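Local coordinates for protein metallocarboxypeptidase (Trypanosoma cruzi, PDB 3DWC) that probably removes single amino acids from the C-terminal end of peptides, with broad specificity except for proline, as a cobalt-loaded M32-family metallocarboxypeptidase, at residues 24-29 against 40-45; 68-73 against 86-91; 81-86 against 281-286; 354-359 against 498-503. One frame throughout, in Å; residues are numbered along the deposited sequence.

Contact 1 (24-29 against 40-45); sequences LLADWD and DARGAA
A helical hairpin near the start of the chain, helix 3-32 followed by helix 39-57, is joined here by a buried salt bridge between Arg-42 and Asp-29 at the subunit interface. The two segments come nearest at Ala-26 and Arg-42, 7.3 Å between their CA atoms, and the arginine reaches across there. Its CG stands anti to the backbone N (chi1 171°), and the chain then bends twice. The first bend lets CD pass Ala-26 CB at 3.7 Å. The guanidinium meets Asp-29 end-on, with both terminal nitrogens directed to one oxygen. Asp-29 OD2 is 3.0 Å from Arg-42 NH1 and also 3.0 Å from Arg-42 NH2. The two flat groups are turned 64° apart, so this is not the coplanar two-oxygen pairing. OD2 lies close to the guanidinium plane, whereas NH2 reaches it from above the carboxylate plane. The remaining polar atoms, Asp-29 OD1 and Arg-42 NE, both turn to the second subunit. Asp-29 OD1 forms a salt bridge with Arg-248 of the second subunit, and Arg-42 NE bonds to His-21 NE2 of that subunit. Arg-42 NH1 also makes a weak, bent hydrogen bond of 3.0 Å to the backbone oxygen Ala-26 O.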
# COMPACT_ATOMS: atom_id res chain seq x y z
N LEU B 24 1.86 -5.31 -7.09
CA LEU B 24 3.04 -5.43 -6.23
C LEU B 24 2.85 -4.64 -4.91
O LEU B 24 3.22 -5.08 -3.81
CB LEU B 24 4.24 -4.95 -7.02
CG LEU B 24 4.73 -5.86 -8.15
CD1 LEU B 24 5.65 -5.13 -9.14
CD2 LEU B 24 5.47 -7.06 -7.55
N LEU B 25 2.25 -3.47 -5.02
CA LEU B 25 1.94 -2.63 -3.83
C LEU B 25 0.96 -3.35 -2.99
O LEU B 25 1.16 -3.48 -1.78
CB LEU B 25 1.34 -1.30 -4.23
CG LEU B 25 1.11 -0.31 -3.06
CD1 LEU B 25 2.50 0.07 -2.43
CD2 LEU B 25 0.36 0.97 -3.55
N ALA B 26 -0.11 -3.80 -3.63
CA ALA B 26 -1.19 -4.54 -2.93
C ALA B 26 -0.64 -5.77 -2.22
O ALA B 26 -1.06 -6.10 -1.12
CB ALA B 26 -2.30 -4.94 -3.92
N ASP B 27 0.33 -6.44 -2.83
CA ASP B 27 0.91 -7.66 -2.24
C ASP B 27 1.81 -7.26 -1.07
O ASP B 27 1.70 -7.81 -0.01
CB ASP B 27 1.65 -8.49 -3.27
CG ASP B 27 2.10 -9.83 -2.72
OD1 ASP B 27 1.24 -10.62 -2.27
OD2 ASP B 27 3.30 -10.04 -2.64
N TRP B 28 2.67 -6.27 -1.27
CA TRP B 28 3.50 -5.77 -0.19
C TRP B 28 2.68 -5.39 1.04
O TRP B 28 2.98 -5.82 2.18
CB TRP B 28 4.42 -4.60 -0.69
CG TRP B 28 5.15 -3.94 0.44
CD1 TRP B 28 6.35 -4.31 0.94
CD2 TRP B 28 4.69 -2.83 1.23
NE1 TRP B 28 6.67 -3.51 2.03
CE2 TRP B 28 5.66 -2.60 2.23
CE3 TRP B 28 3.52 -2.07 1.25
CZ2 TRP B 28 5.53 -1.58 3.19
CZ3 TRP B 28 3.37 -1.07 2.23
CH2 TRP B 28 4.38 -0.84 3.19
N ASP B 29 1.59 -4.65 0.82
CA ASP B 29 0.78 -4.11 1.89
C ASP B 29 0.04 -5.21 2.61
O ASP B 29 -0.16 -5.12 3.85
CB ASP B 29 -0.17 -3.06 1.28
CG ASP B 29 -1.06 -2.42 2.27
OD1 ASP B 29 -0.74 -1.32 2.74
OD2 ASP B 29 -2.08 -3.03 2.65
N ASP B 40 -10.32 -10.23 2.49
CA ASP B 40 -11.18 -10.58 1.35
C ASP B 40 -11.25 -9.49 0.27
O ASP B 40 -11.15 -9.79 -0.94
CB ASP B 40 -12.58 -10.89 1.83
CG ASP B 40 -12.66 -12.20 2.61
OD1 ASP B 40 -11.67 -12.92 2.67
OD2 ASP B 40 -13.75 -12.51 3.14
N ALA B 41 -11.42 -8.24 0.71
CA ALA B 41 -11.42 -7.09 -0.22
C ALA B 41 -10.17 -7.00 -1.00
O ALA B 41 -10.21 -6.72 -2.20
CB ALA B 41 -11.66 -5.78 0.53
N ARG B 42 -9.03 -7.18 -0.33
CA ARG B 42 -7.74 -7.12 -1.00
C ARG B 42 -7.55 -8.27 -2.00
O ARG B 42 -7.01 -8.04 -3.08
CB ARG B 42 -6.58 -7.08 0.02
CG ARG B 42 -5.23 -7.23 -0.50
CD ARG B 42 -4.72 -6.04 -1.32
NE ARG B 42 -4.99 -4.79 -0.60
CZ ARG B 42 -4.24 -4.35 0.40
NH1 ARG B 42 -3.14 -5.01 0.73
NH2 ARG B 42 -4.58 -3.24 1.07
N GLY B 43 -8.00 -9.47 -1.66
CA GLY B 43 -7.78 -10.64 -2.53
C GLY B 43 -8.68 -10.54 -3.74
O GLY B 43 -8.22 -10.74 -4.85
N ALA B 44 -9.92 -10.10 -3.52
CA ALA B 44 -10.89 -9.82 -4.61
C ALA B 44 -10.34 -8.76 -5.60
O ALA B 44 -10.44 -8.89 -6.85
CB ALA B 44 -12.21 -9.42 -4.02
N ALA B 45 -9.66 -7.75 -5.07
CA ALA B 45 -9.14 -6.66 -5.89
C ALA B 45 -7.93 -7.11 -6.69
O ALA B 45 -7.82 -6.81 -7.88
CB ALA B 45 -8.81 -5.47 -5.01

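Contact 2 (68-73 against 86-91); sequences EAEKSV and EMRRAW
Glu-70 and Arg-88 make this contact between them, and Glu-70 gives up slightly more surface to it. The carboxylate and the guanidinium meet side-on in a two-bond salt bridge, one nitrogen to each oxygen. Arg-88 NE donates to Glu-70 OE2 at 2.7 Å. Arg-88 NH1 donates to Glu-70 OE1 at 3.0 Å, along a more bent path. Both oxygens are approached on their syn sides. The two planes are only 19° apart, so the groups lie nearly flat with each other. The match is closer at the NE end, where OE2 sits near the guanidinium plane. At the NH1 end OE1 is tilted 23° out of that plane.

The side chains come from two consecutive helices, 60-71 and 78-95, which form a helical hairpin away from the metal site. Glu-70 lies in the last turn of the first helix. Glu-70 CA and Arg-88 CA are 9.7 Å apart, so the charged side chains bridge a wide gap. Glu-70 runs straight out beyond CG, and Arg-88 crosses it at about a right angle. The arginine is extended as far as CD and then turns at chi3 (-81°), which brings the NE edge round to face the carboxylate. Two bonds in nearly one plane should limit rotation of both end groups.

Arg-88 has a second acidic partner on its own helix, for NH2 forms a salt bridge with Glu-92 OE1. Its side chain also touches Ile-66, one turn before Glu-70. Next to the pair, Lys-71 NZ forms a salt bridge with Glu-68 OE2 at 2.7 Å within segment 68-73.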
# COMPACT_ATOMS: atom_id res chain seq x y z
N GLU B 68 4.34 -9.92 -36.52
CA GLU B 68 4.77 -8.86 -37.43
C GLU B 68 6.11 -8.27 -37.05
O GLU B 68 6.94 -8.00 -37.92
CB GLU B 68 3.75 -7.74 -37.56
CG GLU B 68 2.46 -8.12 -38.28
CD GLU B 68 2.65 -8.66 -39.70
OE1 GLU B 68 1.69 -9.24 -40.23
OE2 GLU B 68 3.75 -8.51 -40.29
N ALA B 69 6.34 -8.05 -35.77
CA ALA B 69 7.58 -7.45 -35.31
C ALA B 69 8.77 -8.36 -35.58
O ALA B 69 9.88 -7.87 -35.83
CB ALA B 69 7.51 -7.07 -33.83
N GLU B 70 8.54 -9.67 -35.50
CA GLU B 70 9.61 -10.66 -35.63
C GLU B 70 10.06 -10.91 -37.07
O GLU B 70 11.17 -11.40 -37.29
CB GLU B 70 9.19 -11.99 -34.99
CG GLU B 70 9.15 -11.97 -33.49
CD GLU B 70 8.78 -13.31 -32.89
OE1 GLU B 70 8.12 -14.12 -33.55
OE2 GLU B 70 9.15 -13.54 -31.73
N LYS B 71 9.20 -10.63 -38.04
CA LYS B 71 9.60 -10.78 -39.43
C LYS B 71 10.57 -9.67 -39.85
O LYS B 71 11.40 -9.87 -40.73
CB LYS B 71 8.40 -10.88 -40.36
CG LYS B 71 7.48 -9.67 -40.44
CD LYS B 71 6.40 -9.85 -41.52
CE LYS B 71 5.35 -10.92 -41.14
NZ LYS B 71 4.04 -10.73 -41.87
N SER B 72 10.50 -8.52 -39.18
CA SER B 72 11.31 -7.33 -39.52
C SER B 72 12.42 -7.07 -38.48
O SER B 72 12.82 -5.93 -38.21
CB SER B 72 10.38 -6.12 -39.62
OG SER B 72 9.64 -5.95 -38.40
N VAL B 73 12.94 -8.16 -37.91
CA VAL B 73 13.74 -8.11 -36.69
C VAL B 73 14.96 -7.19 -36.81
O VAL B 73 15.27 -6.43 -35.89
CB VAL B 73 14.16 -9.57 -36.25
CG1 VAL B 73 15.68 -9.71 -36.03
CG2 VAL B 73 13.38 -10.00 -35.02
N GLU B 86 12.12 -10.91 -25.00
CA GLU B 86 11.58 -11.01 -23.66
C GLU B 86 10.05 -10.85 -23.68
O GLU B 86 9.37 -11.47 -22.87
CB GLU B 86 12.27 -10.04 -22.72
CG GLU B 86 13.73 -10.34 -22.57
CD GLU B 86 14.03 -11.78 -22.16
OE1 GLU B 86 13.34 -12.30 -21.27
OE2 GLU B 86 14.98 -12.37 -22.71
N MET B 87 9.53 -10.05 -24.61
CA MET B 87 8.09 -9.93 -24.80
C MET B 87 7.44 -11.25 -25.19
O MET B 87 6.41 -11.61 -24.65
CB MET B 87 7.77 -8.91 -25.92
CG MET B 87 8.03 -7.47 -25.58
SD MET B 87 7.85 -6.42 -27.02
CE MET B 87 7.74 -4.79 -26.21
N ARG B 88 8.00 -11.94 -26.19
CA ARG B 88 7.51 -13.27 -26.57
C ARG B 88 7.51 -14.23 -25.40
O ARG B 88 6.54 -14.97 -25.21
CB ARG B 88 8.35 -13.89 -27.69
CG ARG B 88 8.01 -15.35 -27.95
CD ARG B 88 8.65 -15.88 -29.22
NE ARG B 88 7.89 -15.52 -30.41
CZ ARG B 88 6.88 -16.23 -30.89
NH1 ARG B 88 6.26 -15.82 -31.98
NH2 ARG B 88 6.47 -17.34 -30.27
N ARG B 89 8.59 -14.23 -24.63
CA ARG B 89 8.69 -15.06 -23.45
C ARG B 89 7.56 -14.79 -22.43
O ARG B 89 6.94 -15.74 -21.96
CB ARG B 89 10.05 -14.87 -22.77
CG ARG B 89 10.13 -15.57 -21.45
CD ARG B 89 11.50 -15.47 -20.80
NE ARG B 89 11.42 -15.96 -19.41
CZ ARG B 89 11.30 -17.26 -19.07
NH1 ARG B 89 11.22 -18.23 -19.98
NH2 ARG B 89 11.22 -17.57 -17.80
N ALA B 90 7.34 -13.52 -22.07
CA ALA B 90 6.24 -13.16 -21.16
C ALA B 90 4.90 -13.58 -21.76
O ALA B 90 4.06 -14.07 -21.06
CB ALA B 90 6.21 -11.66 -20.84
N TRP B 91 4.73 -13.40 -23.07
CA TRP B 91 3.48 -13.77 -23.74
C TRP B 91 3.27 -15.30 -23.72
O TRP B 91 2.18 -15.79 -23.43
CB TRP B 91 3.49 -13.21 -25.18
CG TRP B 91 2.30 -13.62 -25.97
CD1 TRP B 91 1.11 -12.95 -26.08
CD2 TRP B 91 2.18 -14.79 -26.77
NE1 TRP B 91 0.26 -13.66 -26.90
CE2 TRP B 91 0.90 -14.79 -27.34
CE3 TRP B 91 3.04 -15.85 -27.08
CZ2 TRP B 91 0.46 -15.79 -28.17
CZ3 TRP B 91 2.61 -16.84 -27.89
CH2 TRP B 91 1.33 -16.81 -28.44

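Contact 3 (81-86 against 281-286); sequences RANLRE and KGFETQ. With SO4 (sulfate ion), chain T.
Asn-83 and Gln-286 join a helix to an irregular loop through a single amide-to-amide hydrogen bond, with the two amide planes almost perpendicular, 79° apart. Asn-83 ND2 donates to Gln-286 OE1 at 2.9 Å, and the bond is nearly straight at 171°. The oxygen lies in the plane of the asparagine amide. Seen from the glutamine, the donor comes in to one side of the C=O direction and is tilted from the carbonyl plane. Gln-286 is bent at chi2, and chi3 (-55°) brings OE1 back beside its own CB. That CB in turn rests 3.4 Å from Asn-83 OD1. The ring of Phe-283 turns its edge to the same asparagine, with CD2 4.1 Å from Asn-83 ND2.

Phe-283 and Gln-286 are the first and last residues of a type I beta turn, so both reach Asn-83 from one compact unit. Before the turn, Gly-282 N is bonded to Glu-284 OE1 at 2.9 Å.

Both ends of the Asn-83 amide have further partners: ND2 also bonds to Tyr-6 OH, and OD1 accepts from Val-288 N. Elsewhere on the helix, Arg-81 NE holds a sulfate, probably from the crystallisation liquor, with O1 at 3.0 Å from NE.

The loop, which lies between helices 259-276 and 294-309, is thus fitted against helices 78-95 and 3-32. Gln-286 NE2 donates to Glu-10 O of helix 3-32, and Phe-283 packs on Tyr-6 of that helix and on Leu-79 of helix 78-95.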
# COMPACT_ATOMS: atom_id res chain seq x y z
N ARG B 81 15.62 -5.62 -30.05
CA ARG B 81 15.58 -7.03 -30.43
C ARG B 81 15.55 -7.94 -29.20
O ARG B 81 14.79 -8.90 -29.16
CB ARG B 81 16.77 -7.40 -31.35
CG ARG B 81 16.76 -6.70 -32.70
CD ARG B 81 17.63 -7.43 -33.73
NE ARG B 81 19.02 -7.38 -33.32
CZ ARG B 81 19.88 -6.41 -33.63
NH1 ARG B 81 19.52 -5.38 -34.37
NH2 ARG B 81 21.12 -6.47 -33.16
N ALA B 82 16.36 -7.65 -28.19
CA ALA B 82 16.32 -8.44 -26.94
C ALA B 82 14.97 -8.26 -26.24
O ALA B 82 14.39 -9.22 -25.65
CB ALA B 82 17.41 -8.00 -25.98
N ASN B 83 14.46 -7.03 -26.29
CA ASN B 83 13.19 -6.73 -25.62
C ASN B 83 12.10 -7.52 -26.32
O ASN B 83 11.25 -8.12 -25.65
CB ASN B 83 12.94 -5.23 -25.60
CG ASN B 83 11.79 -4.82 -24.71
OD1 ASN B 83 11.59 -5.36 -23.61
ND2 ASN B 83 11.02 -3.83 -25.17
N LEU B 84 12.15 -7.61 -27.66
CA LEU B 84 11.14 -8.39 -28.38
C LEU B 84 11.19 -9.87 -27.99
O LEU B 84 10.16 -10.52 -27.85
CB LEU B 84 11.29 -8.23 -29.90
CG LEU B 84 10.24 -8.88 -30.81
CD1 LEU B 84 8.80 -8.51 -30.43
CD2 LEU B 84 10.52 -8.54 -32.29
N ARG B 85 12.41 -10.41 -27.81
CA ARG B 85 12.59 -11.76 -27.24
C ARG B 85 11.93 -11.91 -25.86
O ARG B 85 11.27 -12.90 -25.58
CB ARG B 85 14.08 -12.09 -27.12
CG ARG B 85 14.40 -13.53 -26.72
CD ARG B 85 15.89 -13.70 -26.42
NE ARG B 85 16.30 -12.85 -25.30
CZ ARG B 85 17.48 -12.24 -25.18
NH1 ARG B 85 18.41 -12.34 -26.11
NH2 ARG B 85 17.71 -11.49 -24.12
N GLU B 86 12.12 -10.91 -25.00
CA GLU B 86 11.58 -11.01 -23.66
C GLU B 86 10.05 -10.85 -23.68
O GLU B 86 9.37 -11.47 -22.87
CB GLU B 86 12.27 -10.04 -22.72
CG GLU B 86 13.73 -10.34 -22.57
CD GLU B 86 14.03 -11.78 -22.16
OE1 GLU B 86 13.34 -12.30 -21.27
OE2 GLU B 86 14.98 -12.37 -22.71
N LYS B 281 19.10 0.88 -19.05
CA LYS B 281 18.52 2.21 -18.96
C LYS B 281 17.75 2.50 -20.27
O LYS B 281 18.16 2.13 -21.38
CB LYS B 281 19.62 3.25 -18.67
CG LYS B 281 19.12 4.74 -18.63
CD LYS B 281 20.04 5.66 -19.51
CE LYS B 281 19.22 6.58 -20.49
NZ LYS B 281 19.78 6.62 -21.92
N GLY B 282 16.61 3.15 -20.11
CA GLY B 282 15.77 3.54 -21.24
C GLY B 282 14.75 2.46 -21.57
O GLY B 282 13.95 2.64 -22.48
N PHE B 283 14.79 1.35 -20.84
CA PHE B 283 13.83 0.26 -21.02
C PHE B 283 13.07 -0.06 -19.75
O PHE B 283 12.58 -1.17 -19.55
CB PHE B 283 14.57 -0.95 -21.53
CG PHE B 283 14.96 -0.85 -23.00
CD1 PHE B 283 16.15 -0.25 -23.39
CD2 PHE B 283 14.11 -1.37 -23.97
CE1 PHE B 283 16.50 -0.19 -24.72
CE2 PHE B 283 14.45 -1.32 -25.31
CZ PHE B 283 15.64 -0.71 -25.69
N GLU B 284 12.91 0.95 -18.91
CA GLU B 284 12.47 0.73 -17.52
C GLU B 284 11.10 0.03 -17.35
O GLU B 284 10.95 -0.81 -16.45
CB GLU B 284 12.49 2.06 -16.75
CG GLU B 284 13.91 2.55 -16.45
CD GLU B 284 14.52 3.37 -17.56
OE1 GLU B 284 15.72 3.66 -17.45
OE2 GLU B 284 13.85 3.74 -18.55
N THR B 285 10.16 0.31 -18.23
CA THR B 285 8.79 -0.28 -18.14
C THR B 285 8.61 -1.54 -19.01
O THR B 285 7.49 -2.03 -19.19
CB THR B 285 7.77 0.75 -18.60
OG1 THR B 285 7.92 0.96 -20.02
CG2 THR B 285 7.96 2.09 -17.86
N GLN B 286 9.73 -2.09 -19.51
CA GLN B 286 9.75 -3.21 -20.44
C GLN B 286 10.34 -4.48 -19.85
O GLN B 286 11.17 -4.43 -18.93
CB GLN B 286 10.62 -2.81 -21.64
CG GLN B 286 10.10 -1.60 -22.42
CD GLN B 286 8.76 -1.86 -23.06
OE1 GLN B 286 8.61 -2.83 -23.82
NE2 GLN B 286 7.77 -0.99 -22.78
S SO4 T . 21.00 -9.98 -31.86
O1 SO4 T . 19.69 -9.55 -31.40
O2 SO4 T . 21.14 -9.84 -33.31
O3 SO4 T . 22.03 -9.17 -31.20
O4 SO4 T . 21.15 -11.40 -31.56

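Contact 4 (354-359 against 498-503); sequences DELCYP and RRYRDD
Glu-355 points its carboxylate between Arg-499 and Tyr-500, and one oxygen, OE1, receives both. The carboxylate is nearly perpendicular to the tyrosine ring, at 88°, and 56° from the guanidinium plane. Tyr-500 OH donates to the anti lone pair of Glu-355 OE1 at 2.6 Å. Arg-499 NH2 donates to the syn lone pair of the same Glu-355 OE1 at 2.8 Å, in a salt bridge that lies in the guanidinium plane. Glu-355 is fully extended, with CG anti to the backbone N (chi1 -179°), and this carries the acid across to helix 490-501. Leu-356 runs past Tyr-500 in the opposite direction. Its CB lies over one ring face, and its CD2 is 4.0 Å from Tyr-500 CB. A water accepts from Glu-355 N and donates to Tyr-500 OH. The contact thus ties segment 354-359, at the N-terminal side of helix 358-374, to the C-terminal helix of this largely helical M32 fold. The other oxygen, Glu-355 OE2, is bonded to His-495 NE2, and Arg-499 NH2 also reaches Met-306 O. With a cation and a hydroxyl both on OE1, the buried carboxylate is probably kept ionised.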
# COMPACT_ATOMS: atom_id res chain seq x y z
N ASP B 354 22.65 -24.24 7.52
CA ASP B 354 23.81 -23.38 7.39
C ASP B 354 24.35 -23.40 5.95
O ASP B 354 23.84 -24.13 5.10
CB ASP B 354 24.87 -23.77 8.43
CG ASP B 354 25.36 -25.23 8.29
OD1 ASP B 354 25.26 -25.95 9.29
OD2 ASP B 354 25.86 -25.65 7.20
N GLU B 355 25.39 -22.62 5.65
CA GLU B 355 25.81 -22.41 4.28
C GLU B 355 26.22 -23.74 3.63
O GLU B 355 26.04 -23.95 2.42
CB GLU B 355 26.96 -21.37 4.23
CG GLU B 355 27.46 -21.06 2.84
CD GLU B 355 28.59 -20.10 2.86
OE1 GLU B 355 29.20 -19.91 3.92
OE2 GLU B 355 28.86 -19.50 1.80
N LEU B 356 26.80 -24.64 4.40
CA LEU B 356 27.34 -25.88 3.85
C LEU B 356 26.28 -26.95 3.62
O LEU B 356 26.31 -27.66 2.61
CB LEU B 356 28.48 -26.39 4.76
CG LEU B 356 29.38 -27.54 4.30
CD1 LEU B 356 30.22 -27.24 3.06
CD2 LEU B 356 30.32 -27.96 5.43
N CYS B 357 25.33 -27.06 4.55
CA CYS B 357 24.31 -28.12 4.51
C CYS B 357 23.21 -27.81 3.55
O CYS B 357 22.60 -28.69 2.96
CB CYS B 357 23.69 -28.30 5.89
SG CYS B 357 24.84 -29.02 7.06
N TYR B 358 22.91 -26.53 3.44
CA TYR B 358 21.83 -26.03 2.61
C TYR B 358 21.73 -26.68 1.19
O TYR B 358 20.67 -27.20 0.83
CB TYR B 358 21.91 -24.51 2.55
CG TYR B 358 20.62 -23.88 2.13
CD1 TYR B 358 19.78 -23.27 3.05
CD2 TYR B 358 20.19 -23.97 0.82
CE1 TYR B 358 18.58 -22.73 2.67
CE2 TYR B 358 19.01 -23.41 0.43
CZ TYR B 358 18.22 -22.80 1.35
OH TYR B 358 17.04 -22.26 0.94
N PRO B 359 22.81 -26.67 0.40
CA PRO B 359 22.73 -27.28 -0.93
C PRO B 359 22.33 -28.77 -0.93
O PRO B 359 21.76 -29.25 -1.91
CB PRO B 359 24.15 -27.15 -1.45
CG PRO B 359 24.99 -26.94 -0.27
CD PRO B 359 24.13 -26.10 0.62
N ARG B 498 37.45 -23.95 1.13
CA ARG B 498 38.29 -22.94 1.72
C ARG B 498 37.75 -22.36 3.01
O ARG B 498 38.53 -22.09 3.93
CB ARG B 498 38.54 -21.78 0.74
CG ARG B 498 39.45 -22.20 -0.41
CD ARG B 498 39.52 -21.20 -1.56
NE ARG B 498 40.27 -21.79 -2.67
CZ ARG B 498 40.31 -21.28 -3.92
NH1 ARG B 498 39.66 -20.19 -4.23
NH2 ARG B 498 41.00 -21.89 -4.86
N ARG B 499 36.45 -22.16 3.06
CA ARG B 499 35.84 -21.57 4.21
C ARG B 499 35.69 -22.62 5.32
O ARG B 499 36.12 -22.37 6.44
CB ARG B 499 34.51 -20.95 3.84
CG ARG B 499 33.71 -20.50 5.05
CD ARG B 499 32.56 -19.60 4.65
NE ARG B 499 32.98 -18.30 4.16
CZ ARG B 499 32.16 -17.37 3.69
NH1 ARG B 499 32.63 -16.18 3.29
NH2 ARG B 499 30.86 -17.63 3.65
N TYR B 500 35.11 -23.79 5.02
CA TYR B 500 34.77 -24.75 6.07
C TYR B 500 35.83 -25.80 6.40
O TYR B 500 35.97 -26.23 7.55
CB TYR B 500 33.40 -25.36 5.81
CG TYR B 500 32.33 -24.28 5.90
CD1 TYR B 500 31.87 -23.83 7.14
CD2 TYR B 500 31.85 -23.65 4.76
CE1 TYR B 500 30.93 -22.84 7.23
CE2 TYR B 500 30.90 -22.63 4.84
CZ TYR B 500 30.47 -22.21 6.08
OH TYR B 500 29.55 -21.20 6.19
N ARG B 501 36.55 -26.23 5.38
CA ARG B 501 37.51 -27.27 5.54
C ARG B 501 38.87 -26.67 5.89
O ARG B 501 39.61 -27.24 6.69
CB ARG B 501 37.54 -28.11 4.27
CG ARG B 501 38.37 -29.37 4.39
CD ARG B 501 39.57 -29.28 3.54
NE ARG B 501 39.33 -29.73 2.19
CZ ARG B 501 39.84 -29.17 1.09
NH1 ARG B 501 40.58 -28.07 1.09
NH2 ARG B 501 39.56 -29.73 -0.07
N ASP B 502 39.21 -25.53 5.31
CA ASP B 502 40.50 -24.87 5.59
C ASP B 502 40.38 -23.63 6.51
O ASP B 502 41.39 -22.98 6.81
CB ASP B 502 41.13 -24.47 4.27
CG ASP B 502 41.26 -25.65 3.32
OD1 ASP B 502 41.22 -26.74 3.87
OD2 ASP B 502 41.35 -25.51 2.07
N ASP B 503 39.17 -23.27 6.93
CA ASP B 503 39.00 -22.16 7.88
C ASP B 503 39.64 -20.85 7.37
O ASP B 503 40.18 -20.06 8.17
CB ASP B 503 39.60 -22.54 9.24
CG ASP B 503 39.16 -21.60 10.37
OD1 ASP B 503 37.98 -21.18 10.37
OD2 ASP B 503 39.99 -21.31 11.27
O HOH W 1 27.05 -20.99 7.80

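How the contacts relate
The four contacts follow the chain from its first helices to its last. Contacts 2 and 3 form a touching pair, with centres 11 Å apart. They share helix 78-95 and Glu-86, and Met-87 of one packs on Gln-286 of the other. Contact 3 adds a mid-chain loop to that helix. Contact 1 stands 27 to 31 Å from the pair between centres, and contact 4 lies across the centre of the chain, about 40 Å from contact 1. The segments of contacts 2 and 3 alternate along the chain, whereas contact 1 closes before either opens. Contacts 1 and 2 join nearby helices, whereas contacts 3 and 4 bring distant parts of the chain together. Only contact 1 meets the second subunit.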